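Local coordinates for 2-Keto-3-deoxy-(6-phospho-)gluconate aldolase (Thermoproteus tenax, PDB 2R91), which is an aldolase of the dihydrodipicolinate synthetase family, built as a closed eight-stranded TIM barrel and assembled from four chains, at residues V4-T9 and G40-G45; L56-T61 and E87-E92; R66-V71 and A93-P98. All blocks are in the same frame, centred on the assembly; numbering follows the deposited sequence.

How the contacts relate
Contacts 1 and 3 are buried and reach the same parallel barrel sheet. Contact 2 lies farther out and is only partly buried. Contact 1 joins the end of strand 2-6 and the residues after it to the loop after strand 35-38. It is mostly polar, with waters and a sulfate ion. Contact 3 is a strand pair held by backbone bonds and apolar side chains. Contact 2 sets helix 50-63 against the end of helix 76-88, with a salt bridge at its surface edge. Contacts 2 and 3 share one region of chain: Glu92 of 87-92 forms a salt bridge with Arg66 of 66-71, and Thr57 packs on Val69. Leu56 touches Thr9, and Gly40 touches Gln70, so both also meet contact 1.

Contact 1 of 3, residues V4-T9 and G40-G45; sequences VAPVIT and GTTGLG. With SO4 (sulfate ion), chain E.
Thr42 has chi1 -59°, with OG1 beside its own backbone N and CG2 anti to that N. This splits the side chain between two partners. Thr42 OG1 bonds to O4 of the sulfate at 2.7 Å, and the backbone N of Thr42 bonds to sulfate O3 along a nearly straight line (176°). Thr42 CG2 turns to the other segment, 3.2 Å from Pro6 O and also against CG2 of Ile8. The Pro6 ring lies against the sulfate, with CB 3.4 Å from O3. Thr9 has the same torsion, chi1 -61°, and its OG1 donates to Gly43 O at 2.6 Å, in the carbonyl plane on a lone pair. Gly43 CA comes within 3.2 Å of Val7 O, an approach made with no side chain in the way. One water bridges Val7 O and Gly40 N; a second bridges Thr42 O and Thr9 N. Tyr128, Lys153 and Thr155 complete the site of the sulfate, which is probably from the crystallisation liquor. Thr41 reaches Tyr101 of the second subunit through OG1. Segment 40-45 is this family's Gly-Thr-Thr-Gly loop, with a type I turn at Thr41-Leu44, at the C-terminal strand ends where TIM barrels carry their active sites.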
loop_
_atom_site.group_PDB
_atom_site.type_symbol
_atom_site.label_atom_id
_atom_site.label_comp_id
_atom_site.label_asym_id
_atom_site.label_seq_id
_atom_site.Cartn_x
_atom_site.Cartn_y
_atom_site.Cartn_z
ATOM N N VAL A 4 22.947 -12.313 -14.825
ATOM C CA VAL A 4 23.163 -13.060 -13.581
ATOM C C VAL A 4 21.941 -13.933 -13.355
ATOM O O VAL A 4 20.806 -13.451 -13.387
ATOM C CB VAL A 4 23.342 -12.103 -12.378
ATOM C CG1 VAL A 4 23.623 -12.892 -11.061
ATOM C CG2 VAL A 4 24.405 -11.042 -12.629
ATOM N N ALA A 5 22.140 -15.226 -13.160
ATOM C CA ALA A 5 21.009 -16.101 -12.912
ATOM C C ALA A 5 20.780 -16.323 -11.409
ATOM O O ALA A 5 21.652 -16.864 -10.738
ATOM C CB ALA A 5 21.219 -17.422 -13.600
ATOM N N PRO A 6 19.589 -15.932 -10.889
ATOM C CA PRO A 6 19.213 -16.299 -9.519
ATOM C C PRO A 6 18.704 -17.725 -9.667
ATOM O O PRO A 6 17.512 -17.980 -9.939
ATOM C CB PRO A 6 18.103 -15.276 -9.165
ATOM C CG PRO A 6 17.392 -15.032 -10.547
ATOM C CD PRO A 6 18.502 -15.207 -11.611
ATOM N N VAL A 7 19.639 -18.668 -9.546
ATOM C CA VAL A 7 19.419 -20.045 -9.929
ATOM C C VAL A 7 18.443 -20.757 -9.009
ATOM O O VAL A 7 18.414 -20.499 -7.793
ATOM C CB VAL A 7 20.782 -20.783 -10.034
ATOM C CG1 VAL A 7 21.410 -20.969 -8.621
ATOM C CG2 VAL A 7 20.632 -22.101 -10.798
ATOM N N ILE A 8 17.619 -21.632 -9.594
ATOM C CA ILE A 8 16.736 -22.470 -8.800
ATOM C C ILE A 8 17.545 -23.469 -7.956
ATOM O O ILE A 8 18.604 -23.924 -8.365
ATOM C CB ILE A 8 15.721 -23.265 -9.678
ATOM C CG1 ILE A 8 16.451 -24.003 -10.808
ATOM C CG2 ILE A 8 14.614 -22.310 -10.244
ATOM C CD1 ILE A 8 15.582 -24.977 -11.616
ATOM N N THR A 9 16.987 -23.836 -6.809
ATOM C CA THR A 9 17.532 -24.865 -5.967
ATOM C C THR A 9 16.766 -26.166 -6.289
ATOM O O THR A 9 15.563 -26.256 -6.079
ATOM C CB THR A 9 17.360 -24.459 -4.501
ATOM O OG1 THR A 9 18.064 -23.232 -4.250
ATOM C CG2 THR A 9 17.861 -25.563 -3.577
ATOM N N GLY A 40 18.948 -16.976 -3.938
ATOM C CA GLY A 40 18.105 -15.773 -4.098
ATOM C C GLY A 40 16.669 -16.197 -3.866
ATOM O O GLY A 40 16.431 -17.356 -3.528
ATOM N N THR A 41 15.702 -15.285 -4.033
ATOM C CA THR A 41 14.295 -15.687 -3.867
ATOM C C THR A 41 13.911 -16.772 -4.843
ATOM O O THR A 41 13.222 -17.725 -4.479
ATOM C CB THR A 41 13.335 -14.468 -4.026
ATOM O OG1 THR A 41 13.711 -13.511 -3.056
ATOM C CG2 THR A 41 11.877 -14.879 -3.804
ATOM N N THR A 42 14.346 -16.649 -6.094
ATOM C CA THR A 42 14.088 -17.686 -7.092
ATOM C C THR A 42 14.701 -19.067 -6.658
ATOM O O THR A 42 14.133 -20.131 -6.989
ATOM C CB THR A 42 14.614 -17.252 -8.492
ATOM O OG1 THR A 42 13.948 -16.045 -8.866
ATOM C CG2 THR A 42 14.367 -18.338 -9.565
ATOM N N GLY A 43 15.828 -19.011 -5.917
ATOM C CA GLY A 43 16.466 -20.217 -5.312
ATOM C C GLY A 43 15.868 -20.635 -3.975
ATOM O O GLY A 43 16.411 -21.516 -3.271
ATOM N N LEU A 44 14.736 -20.026 -3.606
ATOM C CA LEU A 44 14.052 -20.323 -2.339
ATOM C C LEU A 44 14.895 -20.019 -1.094
ATOM O O LEU A 44 14.713 -20.654 -0.062
ATOM C CB LEU A 44 13.594 -21.788 -2.266
ATOM C CG LEU A 44 12.524 -22.347 -3.207
ATOM C CD1 LEU A 44 11.860 -23.555 -2.598
ATOM C CD2 LEU A 44 11.506 -21.288 -3.692
ATOM N N GLY A 45 15.773 -19.032 -1.191
ATOM C CA GLY A 45 16.755 -18.745 -0.137
ATOM C C GLY A 45 16.252 -18.800 1.291
ATOM O O GLY A 45 16.778 -19.552 2.107
HETATM S S SO4 E . 15.022 -13.148 -7.519
HETATM O O1 SO4 E . 15.037 -11.878 -6.745
HETATM O O2 SO4 E . 15.451 -12.750 -8.882
HETATM O O3 SO4 E . 15.741 -14.280 -6.961
HETATM O O4 SO4 E . 13.652 -13.711 -7.620
HETATM O O HOH W 1 19.007 -17.947 -6.538
HETATM O O HOH W 2 14.470 -22.673 -6.049
#

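Contact 2 of 3, residues L56-T61 and E87-E92; sequences LTDAAT and ESRGAE
The ionic part is one salt bridge. Arg89 NE donates to Asp58 OD1 at 3.1 Å, with an N-H...O angle of 141°, so the bond is bent. OD1 sits at the edge of the guanidinium, near its plane. The carboxylate is met from above its own plane, and the two flat groups are 21° apart. The Arg89 chain bends at chi2, which brings NE to Asp58 OD1. OD1 is shared, because Tyr85 OH also hydrogen-bonds to it.

The van der Waals contacts are few. Thr57 CG2 touches Arg89 CB at 3.9 Å, and the two side chains cross at about a right angle. The hydroxyl of Thr57 is used within its own helix, bonded to Lys53 O. Thr61 OG1 lies 3.8 Å from Arg89 CB. Thr61 also comes up against the backbone, with CB 3.5 Å from Arg89 O and CG2 close by.

The remaining bonds lie within each segment. Thr61 takes the crowded rotamer, chi1 58°, with OG1 between its backbone N and carbonyl carbon. From there Thr61 OG1 donates to Thr57 O at 2.8 Å. Thr57 O therefore accepts two bonds, the other from Thr61 N. On the other segment, Gly90 closes helix 76-88 in a Schellman motif with positive phi, and Gly90 N bonds to Glu87 O at 3.1 Å.

The contact thus joins neighbouring outer helices of the barrel. Arg89 is exposed, so solvent probably weakens the ionic attraction. Both threonine hydroxyls are hydrogen-bonded within helix 50-63.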
loop_
_atom_site.group_PDB
_atom_site.type_symbol
_atom_site.label_atom_id
_atom_site.label_comp_id
_atom_site.label_asym_id
_atom_site.label_seq_id
_atom_site.Cartn_x
_atom_site.Cartn_y
_atom_site.Cartn_z
ATOM N N LEU A 56 24.500 -25.832 -1.347
ATOM C CA LEU A 56 24.252 -25.105 -2.567
ATOM C C LEU A 56 25.481 -24.269 -2.972
ATOM O O LEU A 56 25.867 -24.231 -4.137
ATOM C CB LEU A 56 22.972 -24.270 -2.330
ATOM C CG LEU A 56 22.437 -23.394 -3.439
ATOM C CD1 LEU A 56 21.978 -24.312 -4.632
ATOM C CD2 LEU A 56 21.269 -22.570 -2.860
ATOM N N THR A 57 26.140 -23.647 -1.998
ATOM C CA THR A 57 27.400 -22.936 -2.239
ATOM C C THR A 57 28.448 -23.873 -2.856
ATOM O O THR A 57 29.141 -23.513 -3.821
ATOM C CB THR A 57 27.972 -22.366 -0.900
ATOM O OG1 THR A 57 27.097 -21.349 -0.396
ATOM C CG2 THR A 57 29.385 -21.797 -1.064
ATOM N N ASP A 58 28.565 -25.084 -2.315
ATOM C CA ASP A 58 29.560 -26.035 -2.856
ATOM C C ASP A 58 29.192 -26.389 -4.289
ATOM O O ASP A 58 30.055 -26.409 -5.172
ATOM C CB ASP A 58 29.590 -27.327 -2.029
ATOM C CG ASP A 58 30.207 -27.140 -0.648
ATOM O OD1 ASP A 58 30.995 -26.215 -0.430
ATOM O OD2 ASP A 58 29.918 -27.965 0.234
ATOM N N ALA A 59 27.905 -26.680 -4.523
ATOM C CA ALA A 59 27.454 -27.084 -5.869
ATOM C C ALA A 59 27.651 -25.962 -6.874
ATOM O O ALA A 59 28.093 -26.204 -7.996
ATOM C CB ALA A 59 25.968 -27.568 -5.849
ATOM N N ALA A 60 27.321 -24.729 -6.471
ATOM C CA ALA A 60 27.409 -23.580 -7.386
ATOM C C ALA A 60 28.868 -23.286 -7.730
ATOM O O ALA A 60 29.223 -23.148 -8.909
ATOM C CB ALA A 60 26.729 -22.309 -6.753
ATOM N N THR A 61 29.719 -23.177 -6.696
ATOM C CA THR A 61 31.146 -22.891 -6.933
ATOM C C THR A 61 31.887 -24.035 -7.660
ATOM O O THR A 61 32.877 -23.798 -8.326
ATOM C CB THR A 61 31.921 -22.476 -5.644
ATOM O OG1 THR A 61 31.824 -23.512 -4.652
ATOM C CG2 THR A 61 31.370 -21.161 -5.078
ATOM N N GLU A 87 33.037 -17.263 0.964
ATOM C CA GLU A 87 34.331 -16.685 0.631
ATOM C C GLU A 87 35.426 -17.752 0.510
ATOM O O GLU A 87 36.255 -17.702 -0.409
ATOM C CB GLU A 87 34.719 -15.652 1.669
ATOM C CG GLU A 87 36.062 -14.986 1.347
ATOM C CD GLU A 87 36.386 -13.929 2.366
ATOM O OE1 GLU A 87 36.545 -14.277 3.544
ATOM O OE2 GLU A 87 36.438 -12.744 2.016
ATOM N N SER A 88 35.416 -18.729 1.405
ATOM C CA SER A 88 36.452 -19.784 1.383
ATOM C C SER A 88 36.270 -20.687 0.183
ATOM O O SER A 88 37.248 -21.257 -0.335
ATOM C CB SER A 88 36.420 -20.613 2.665
ATOM O OG SER A 88 35.328 -21.528 2.668
ATOM N N ARG A 89 35.020 -20.800 -0.287
ATOM C CA ARG A 89 34.718 -21.594 -1.481
ATOM C C ARG A 89 34.947 -20.843 -2.804
ATOM O O ARG A 89 34.716 -21.380 -3.882
ATOM C CB ARG A 89 33.295 -22.177 -1.389
ATOM C CG ARG A 89 33.126 -23.143 -0.229
ATOM C CD ARG A 89 33.988 -24.359 -0.463
ATOM N NE ARG A 89 33.882 -25.422 0.537
ATOM C CZ ARG A 89 34.741 -25.612 1.539
ATOM N NH1 ARG A 89 35.740 -24.772 1.720
ATOM N NH2 ARG A 89 34.587 -26.621 2.375
ATOM N N GLY A 90 35.432 -19.615 -2.725
ATOM C CA GLY A 90 35.795 -18.875 -3.916
ATOM C C GLY A 90 34.682 -18.027 -4.553
ATOM O O GLY A 90 34.797 -17.638 -5.717
ATOM N N ALA A 91 33.610 -17.769 -3.804
ATOM C CA ALA A 91 32.532 -16.877 -4.259
ATOM C C ALA A 91 33.139 -15.532 -4.536
ATOM O O ALA A 91 33.975 -15.046 -3.760
ATOM C CB ALA A 91 31.452 -16.728 -3.169
ATOM N N GLU A 92 32.693 -14.870 -5.591
ATOM C CA GLU A 92 33.278 -13.587 -5.892
ATOM C C GLU A 92 32.666 -12.481 -5.024
ATOM O O GLU A 92 33.262 -11.420 -4.817
ATOM C CB GLU A 92 33.225 -13.308 -7.402
ATOM C CG GLU A 92 31.965 -12.722 -7.928
ATOM C CD GLU A 92 32.092 -12.336 -9.424
ATOM O OE1 GLU A 92 32.826 -13.014 -10.188
ATOM O OE2 GLU A 92 31.426 -11.357 -9.814
#

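Contact 3 of 3, residues R66-V71 and A93-P98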
loop_
_atom_site.group_PDB
_atom_site.type_symbol
_atom_site.label_atom_id
_atom_site.label_comp_id
_atom_site.label_asym_id
_atom_site.label_seq_id
_atom_site.Cartn_x
_atom_site.Cartn_y
_atom_site.Cartn_z
ATOM N N ARG A 66 31.943 -18.000 -11.723
ATOM C CA ARG A 66 31.569 -16.738 -11.069
ATOM C C ARG A 66 30.273 -16.925 -10.270
ATOM O O ARG A 66 29.205 -17.178 -10.845
ATOM C CB ARG A 66 31.379 -15.619 -12.093
ATOM C CG ARG A 66 32.616 -15.336 -12.959
ATOM C CD ARG A 66 32.464 -14.092 -13.842
ATOM N NE ARG A 66 32.196 -12.937 -13.006
ATOM C CZ ARG A 66 31.738 -11.776 -13.435
ATOM N NH1 ARG A 66 31.504 -11.603 -14.729
ATOM N NH2 ARG A 66 31.518 -10.794 -12.565
ATOM N N VAL A 67 30.369 -16.778 -8.951
ATOM C CA VAL A 67 29.263 -17.148 -8.047
ATOM C C VAL A 67 29.104 -16.078 -6.990
ATOM O O VAL A 67 30.094 -15.637 -6.365
ATOM C CB VAL A 67 29.521 -18.540 -7.354
ATOM C CG1 VAL A 67 28.479 -18.825 -6.299
ATOM C CG2 VAL A 67 29.542 -19.673 -8.364
ATOM N N ILE A 68 27.865 -15.617 -6.797
ATOM C CA ILE A 68 27.551 -14.770 -5.649
ATOM C C ILE A 68 26.578 -15.551 -4.775
ATOM O O ILE A 68 25.613 -16.123 -5.283
ATOM C CB ILE A 68 26.888 -13.424 -6.085
ATOM C CG1 ILE A 68 27.846 -12.610 -6.963
ATOM C CG2 ILE A 68 26.370 -12.616 -4.866
ATOM C CD1 ILE A 68 27.160 -11.317 -7.612
ATOM N N VAL A 69 26.822 -15.584 -3.466
ATOM C CA VAL A 69 25.976 -16.343 -2.555
ATOM C C VAL A 69 25.135 -15.400 -1.675
ATOM O O VAL A 69 25.664 -14.478 -1.032
ATOM C CB VAL A 69 26.815 -17.342 -1.657
ATOM C CG1 VAL A 69 25.906 -18.176 -0.762
ATOM C CG2 VAL A 69 27.684 -18.261 -2.535
ATOM N N GLN A 70 23.826 -15.641 -1.683
ATOM C CA GLN A 70 22.831 -14.954 -0.843
ATOM C C GLN A 70 22.885 -15.578 0.557
ATOM O O GLN A 70 22.642 -16.768 0.688
ATOM C CB GLN A 70 21.394 -15.181 -1.393
ATOM C CG GLN A 70 20.255 -15.170 -0.227
ATOM C CD GLN A 70 20.234 -13.817 0.029
ATOM O OE1 GLN A 70 20.113 -13.292 1.129
ATOM N NE2 GLN A 70 20.608 -13.161 -1.065
ATOM N N VAL A 71 23.145 -14.780 1.587
ATOM C CA VAL A 71 23.434 -15.359 2.920
ATOM C C VAL A 71 22.413 -15.069 4.051
ATOM O O VAL A 71 22.598 -15.519 5.195
ATOM C CB VAL A 71 24.863 -14.954 3.378
ATOM C CG1 VAL A 71 25.909 -15.402 2.352
ATOM C CG2 VAL A 71 24.948 -13.429 3.660
ATOM N N ALA A 93 31.486 -12.749 -4.474
ATOM C CA ALA A 93 30.826 -11.784 -3.600
ATOM C C ALA A 93 29.791 -12.522 -2.754
ATOM O O ALA A 93 29.420 -13.642 -3.079
ATOM C CB ALA A 93 30.131 -10.662 -4.436
ATOM N N VAL A 94 29.330 -11.903 -1.677
ATOM C CA VAL A 94 28.118 -12.408 -1.007
ATOM C C VAL A 94 27.053 -11.320 -1.069
ATOM O O VAL A 94 27.388 -10.150 -1.207
ATOM C CB VAL A 94 28.365 -12.768 0.473
ATOM C CG1 VAL A 94 29.303 -14.019 0.566
ATOM C CG2 VAL A 94 28.957 -11.582 1.224
ATOM N N ALA A 95 25.778 -11.706 -0.963
ATOM C CA ALA A 95 24.687 -10.736 -0.955
ATOM C C ALA A 95 23.799 -11.042 0.228
ATOM O O ALA A 95 23.783 -12.174 0.706
ATOM C CB ALA A 95 23.879 -10.820 -2.255
ATOM N N SER A 96 23.044 -10.057 0.691
ATOM C CA SER A 96 22.004 -10.333 1.687
ATOM C C SER A 96 20.757 -9.485 1.484
ATOM O O SER A 96 20.844 -8.277 1.227
ATOM C CB SER A 96 22.513 -10.133 3.147
ATOM O OG SER A 96 21.528 -10.609 4.059
ATOM N N LEU A 97 19.603 -10.130 1.602
ATOM C CA LEU A 97 18.369 -9.432 1.895
ATOM C C LEU A 97 18.603 -8.643 3.172
ATOM O O LEU A 97 19.397 -9.064 4.027
ATOM C CB LEU A 97 17.252 -10.450 2.152
ATOM C CG LEU A 97 16.823 -11.338 0.971
ATOM C CD1 LEU A 97 16.003 -12.550 1.428
ATOM C CD2 LEU A 97 15.986 -10.518 -0.049
ATOM N N PRO A 98 17.867 -7.518 3.339
ATOM C CA PRO A 98 17.768 -6.926 4.664
ATOM C C PRO A 98 16.993 -7.895 5.574
ATOM O O PRO A 98 16.235 -8.721 5.091
ATOM C CB PRO A 98 16.877 -5.686 4.441
ATOM C CG PRO A 98 16.898 -5.417 2.911
ATOM C CD PRO A 98 17.061 -6.806 2.320
#
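Gln70 OE1 is gripped by two backbone N-H groups. Leu97 N donates to Gln70 OE1 at 3.2 Å (165°), in the carbonyl plane on a lone pair. The other is Ala72 N, just past the segment. The Gln70 chain bends at chi2 (74°), and this lays the amide alongside strand 93-96. The two bonds from different chain segments would hold the amide oxygen in place.

The strands run parallel and are joined by a ladder of backbone bonds. Val69 N donates to Ala93 O at 3.3 Å, the longest rung. Ala95 N donates to Val69 O at 2.8 Å, from above the carbonyl plane. Val71 N donates to Ala95 O at 2.8 Å, nearly along the C=O axis. Ala95 O also takes a CA-H...O contact from Gln70.

Ile68, Gln70, Ala93 and Ala95 share the face that meets Phe37 and Phe126. There Ile68 CG1 lies 3.9 Å from Ala93 CB, and Ile68 CG2 lies 4.0 Å from Ala95 CB. Val69 and Val94 occupy the other face, toward the helices. Val71 CG1 touches Val94 CB at 4.1 Å, the two side chains crossing obliquely. At the end of the strand, Ser96 OG donates to Leu97 O at 2.6 Å and also bonds to Tyr113.

This is the strand pair of a beta-alpha-beta crossover through helix 76-88. Main-chain bonds set the register. Ile68 packs on Ala93 and Ala95 on one face, and Val71 touches Val94. The Gln70 amide carries the pairing past the strand end, giving Leu97 N a side-chain acceptor where the ladder stops.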